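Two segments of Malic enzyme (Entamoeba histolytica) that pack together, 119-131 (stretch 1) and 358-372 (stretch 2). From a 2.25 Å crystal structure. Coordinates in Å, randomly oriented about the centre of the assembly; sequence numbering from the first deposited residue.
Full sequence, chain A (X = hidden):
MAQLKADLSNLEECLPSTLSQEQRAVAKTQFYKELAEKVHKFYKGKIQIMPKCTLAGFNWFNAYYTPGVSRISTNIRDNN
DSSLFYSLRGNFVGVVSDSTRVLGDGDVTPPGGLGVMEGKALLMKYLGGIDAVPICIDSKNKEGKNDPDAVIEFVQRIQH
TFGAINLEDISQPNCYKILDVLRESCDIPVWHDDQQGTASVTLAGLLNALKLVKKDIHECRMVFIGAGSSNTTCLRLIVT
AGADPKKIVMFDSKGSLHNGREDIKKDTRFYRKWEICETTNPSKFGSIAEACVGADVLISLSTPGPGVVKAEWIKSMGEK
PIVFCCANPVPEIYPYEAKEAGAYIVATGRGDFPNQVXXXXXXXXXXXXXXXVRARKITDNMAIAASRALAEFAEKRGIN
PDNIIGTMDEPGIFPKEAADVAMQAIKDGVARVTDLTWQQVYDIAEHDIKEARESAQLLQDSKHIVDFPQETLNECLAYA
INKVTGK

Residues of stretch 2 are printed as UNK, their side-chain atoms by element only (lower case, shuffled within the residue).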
# COMPACT_ATOMS: atom_id res chain seq x y z
N GLY A 119 11.74 1.26 -4.22
CA GLY A 119 13.04 1.22 -3.55
C GLY A 119 12.99 2.05 -2.28
O GLY A 119 13.53 1.65 -1.27
N LYS A 120 12.31 3.20 -2.33
CA LYS A 120 12.11 4.03 -1.10
C LYS A 120 11.30 3.24 -0.07
O LYS A 120 11.63 3.26 1.10
CB LYS A 120 11.33 5.36 -1.37
CG LYS A 120 11.93 6.35 -2.38
CD LYS A 120 13.07 7.15 -1.77
CE LYS A 120 13.53 8.19 -2.83
NZ LYS A 120 14.66 9.08 -2.27
N ALA A 121 10.25 2.56 -0.50
CA ALA A 121 9.42 1.86 0.45
C ALA A 121 10.26 0.72 1.02
O ALA A 121 10.12 0.45 2.20
CB ALA A 121 8.21 1.29 -0.22
N LEU A 122 11.06 0.04 0.16
CA LEU A 122 11.91 -1.08 0.59
C LEU A 122 12.85 -0.56 1.71
O LEU A 122 12.98 -1.19 2.79
CB LEU A 122 12.75 -1.64 -0.59
CG LEU A 122 13.94 -2.55 -0.19
CD1 LEU A 122 13.42 -3.94 0.37
CD2 LEU A 122 15.00 -2.81 -1.30
N LEU A 123 13.42 0.63 1.48
CA LEU A 123 14.36 1.22 2.48
C LEU A 123 13.69 1.69 3.76
O LEU A 123 14.30 1.68 4.84
CB LEU A 123 15.14 2.39 1.89
CG LEU A 123 16.07 2.10 0.72
CD1 LEU A 123 16.69 3.43 0.14
CD2 LEU A 123 17.15 1.03 1.07
N MET A 124 12.47 2.15 3.66
CA MET A 124 11.78 2.58 4.90
C MET A 124 11.58 1.37 5.82
O MET A 124 11.64 1.47 7.05
CB MET A 124 10.45 3.22 4.56
CG MET A 124 10.67 4.71 4.16
SD MET A 124 9.14 5.32 3.50
CE MET A 124 9.75 6.75 2.55
N LYS A 125 11.34 0.22 5.21
CA LYS A 125 11.14 -0.95 6.04
C LYS A 125 12.46 -1.42 6.62
O LYS A 125 12.56 -1.59 7.82
CB LYS A 125 10.46 -2.08 5.27
CG LYS A 125 10.23 -3.30 6.16
CD LYS A 125 9.15 -3.06 7.20
CE LYS A 125 8.75 -4.38 7.83
NZ LYS A 125 7.54 -4.19 8.65
N TYR A 126 13.47 -1.59 5.77
CA TYR A 126 14.70 -2.23 6.16
C TYR A 126 15.66 -1.36 6.99
O TYR A 126 16.47 -1.88 7.76
CB TYR A 126 15.36 -2.81 4.93
CG TYR A 126 16.43 -3.82 5.22
CD1 TYR A 126 16.11 -5.04 5.77
CD2 TYR A 126 17.76 -3.58 4.90
CE1 TYR A 126 17.10 -6.02 6.02
CE2 TYR A 126 18.76 -4.54 5.15
CZ TYR A 126 18.41 -5.76 5.71
OH TYR A 126 19.35 -6.72 6.02
N LEU A 127 15.57 -0.04 6.83
CA LEU A 127 16.40 0.90 7.58
C LEU A 127 15.57 1.53 8.69
O LEU A 127 16.09 1.79 9.77
CB LEU A 127 16.98 2.04 6.70
CG LEU A 127 17.72 1.56 5.43
CD1 LEU A 127 18.32 2.74 4.60
CD2 LEU A 127 18.80 0.44 5.77
N GLY A 128 14.29 1.79 8.42
CA GLY A 128 13.51 2.51 9.38
C GLY A 128 12.42 1.78 10.18
O GLY A 128 11.81 2.39 11.08
N GLY A 129 12.11 0.53 9.85
CA GLY A 129 11.05 -0.10 10.60
C GLY A 129 9.69 0.47 10.21
O GLY A 129 8.73 0.25 10.94
N ILE A 130 9.62 1.13 9.06
CA ILE A 130 8.39 1.74 8.61
C ILE A 130 7.65 0.92 7.56
O ILE A 130 8.28 0.35 6.66
CB ILE A 130 8.73 3.13 8.08
CG1 ILE A 130 9.39 3.93 9.22
CG2 ILE A 130 7.51 3.87 7.64
CD1 ILE A 130 10.22 5.06 8.74
N ASP A 131 6.31 0.77 7.68
CA ASP A 131 5.55 0.11 6.55
C ASP A 131 5.19 1.15 5.49
O ASP A 131 4.63 2.16 5.81
CB ASP A 131 4.33 -0.63 7.07
CG ASP A 131 4.73 -1.78 7.99
OD1 ASP A 131 5.44 -2.70 7.53
OD2 ASP A 131 4.35 -1.77 9.18
N UNK A 358 22.86 11.02 0.24
CA UNK A 358 21.57 10.67 -0.36
C UNK A 358 20.54 10.61 0.79
O UNK A 358 20.89 10.11 1.90
c UNK A 358 21.67 9.28 -1.04
n UNK A 358 20.68 8.95 -3.25
o UNK A 358 19.31 8.68 -1.41
c UNK A 358 20.45 8.94 -1.91
N UNK A 359 19.32 11.09 0.55
CA UNK A 359 18.29 11.06 1.58
C UNK A 359 17.98 9.68 2.26
O UNK A 359 17.40 9.67 3.33
c UNK A 359 17.01 11.76 1.13
n UNK A 359 15.95 12.14 -1.08
o UNK A 359 16.34 10.02 -0.39
c UNK A 359 16.42 11.22 -0.19
N UNK A 360 18.32 8.56 1.61
CA UNK A 360 18.09 7.23 2.13
C UNK A 360 18.77 7.05 3.48
O UNK A 360 18.44 6.18 4.25
c UNK A 360 18.65 6.18 1.16
o UNK A 360 20.06 6.33 0.97
N UNK A 361 19.70 7.92 3.76
CA UNK A 361 20.42 7.92 5.01
C UNK A 361 19.86 8.95 6.05
O UNK A 361 20.42 9.13 7.15
c UNK A 361 22.61 6.62 5.05
c UNK A 361 21.95 7.91 4.61
c UNK A 361 22.66 9.13 4.90
N UNK A 362 18.73 9.59 5.73
CA UNK A 362 18.05 10.54 6.62
C UNK A 362 16.55 10.28 6.70
O UNK A 362 15.98 10.26 7.78
N UNK A 363 15.90 9.98 5.58
CA UNK A 363 14.43 9.72 5.69
C UNK A 363 13.92 8.58 6.64
O UNK A 363 12.88 8.74 7.31
c UNK A 363 13.48 7.25 3.78
c UNK A 363 14.88 7.55 1.40
c UNK A 363 14.38 6.30 1.75
c UNK A 363 13.74 9.73 4.31
c UNK A 363 14.66 8.64 2.23
c UNK A 363 13.65 6.16 2.94
c UNK A 363 14.00 8.51 3.44
N UNK A 364 14.66 7.44 6.73
CA UNK A 364 14.12 6.37 7.59
C UNK A 364 14.03 6.83 9.04
O UNK A 364 13.03 6.53 9.74
c UNK A 364 15.75 5.49 6.07
c UNK A 364 15.81 6.99 5.94
c UNK A 364 15.13 5.22 7.42
N UNK A 365 15.03 7.59 9.44
CA UNK A 365 15.15 8.11 10.81
C UNK A 365 14.20 9.27 11.04
O UNK A 365 13.51 9.31 12.03
N UNK A 366 14.15 10.22 10.10
CA UNK A 366 13.16 11.32 10.22
C UNK A 366 11.70 10.83 10.35
O UNK A 366 11.00 11.18 11.30
c UNK A 366 13.35 12.37 9.09
c UNK A 366 14.72 13.01 9.22
c UNK A 366 15.23 13.76 7.91
c UNK A 366 12.29 13.48 9.11
N UNK A 367 11.23 10.03 9.41
CA UNK A 367 9.87 9.56 9.46
C UNK A 367 9.65 8.71 10.72
O UNK A 367 8.60 8.79 11.35
c UNK A 367 9.73 8.89 5.61
c UNK A 367 8.06 10.35 6.86
c UNK A 367 9.44 9.62 6.92
c UNK A 367 9.52 8.74 8.18
N UNK A 368 10.59 7.84 11.06
CA UNK A 368 10.32 6.94 12.15
C UNK A 368 10.10 7.79 13.42
O UNK A 368 9.19 7.54 14.21
c UNK A 368 11.18 4.87 13.42
n UNK A 368 8.55 2.11 13.66
c UNK A 368 11.48 5.94 12.36
c UNK A 368 9.78 2.84 14.03
c UNK A 368 10.04 3.94 13.00
N UNK A 369 10.96 8.80 13.60
CA UNK A 369 10.88 9.68 14.77
C UNK A 369 9.54 10.36 14.77
O UNK A 369 8.83 10.41 15.82
N UNK A 370 9.18 10.90 13.60
CA UNK A 370 7.94 11.65 13.49
C UNK A 370 6.71 10.82 13.75
O UNK A 370 5.74 11.34 14.29
c UNK A 370 7.84 12.34 12.12
N UNK A 371 6.74 9.56 13.32
CA UNK A 371 5.64 8.64 13.50
C UNK A 371 5.44 8.28 15.00
O UNK A 371 4.28 8.19 15.50
c UNK A 371 4.06 7.84 10.85
c UNK A 371 5.84 7.37 12.67
c UNK A 371 5.88 6.09 10.52
c UNK A 371 5.57 7.43 11.15
N UNK A 372 6.55 8.11 15.72
CA UNK A 372 6.48 7.62 17.10
C UNK A 372 5.76 8.61 18.05
O UNK A 372 4.88 8.25 18.80
c UNK A 372 8.20 5.75 17.18
c UNK A 372 7.89 7.22 17.61
c UNK A 372 9.68 5.38 17.12
c UNK A 372 7.96 7.40 19.08
O HOH W 1 14.08 11.66 -3.45

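Position 358 carries two carbons, the second bearing one oxygen and one nitrogen, and touches nothing on stretch 1: Asn358. Position 359 has the same atom set, but its end reaches stretch 1, where an oxygen lies 2.7 Å from Lys120 NZ. The forked amide makes it Asn359; its ND2 and Lys120 NZ both donate to water 1, which thus bridges the two side chains.

Position 360 has one carbon and one oxygen, and the carbon, CB, packs 3.5 Å from Leu123 CD1: Ser360. Its backbone N bonds Asn358 OD1 at 3.2 Å. At 361 one carbon carries two more; this is Val361, pointing away from stretch 1. Position 362 has no side-chain atom, so Gly362, at the N-cap of the helix that follows.

Position 363 shows one carbon and then a ring of six carbons with no heteroatom, lying against Lys120, Leu123 and Met124: Phe363. Its CE1 is 3.7 Å from Lys120 CD, CZ 4.0 Å from Leu123 CB and CE2 3.5 Å from Met124 CG. Position 364 has three carbons closing onto its own backbone N, which only proline does, and they touch Leu127 and Gly128. Pro364 sets CG 3.7 Å from Leu127 CB and CB 3.7 Å from Gly128 N.

Position 365 is bare, Gly365, out of contact. Position 366 has four carbons forked at the first, one arm longer: Ile366, directed away. At 367 four carbons fork at the second and meet Met124 and Ile130, giving Leu367, with CD1 3.7 Å from Met124 CE and CB 3.8 Å from Ile130 CD1.

Position 368 is a row of four carbons ending in nitrogen, reaching Gly128, Gly129 and Ile130. Lys368 lays CD 3.0 Å from Gly128 O and gives a weak hydrogen bond from NZ to Gly129 O at 3.3 Å. Position 369 is empty, Gly369, and 370 has one carbon, Ala370; neither makes contact. Position 371, four carbons forked at the second, touches Ile130: Leu371, its CD1 4.0 Å from Ile130 CG2. Position 372 has four carbons forked at the first, one arm two carbons long: Ile372, beyond reach.

The contact follows a simple rule: 363, 364, 367, 368 and 371 recur with helical spacing and form one stripe. The helices cross at -73° with axes 8.8 Å apart at closest approach, and the CA atoms come nearest at Gly128 CA and Pro364 CA, 4.3 Å apart. A CB on Gly128 would sit 3.0 Å from Pro364 CB, so glycine's bareness permits this approach. Ile130 lies along the stripe.

Stretch 2 (358-372) NNSVGFPGILKGALI
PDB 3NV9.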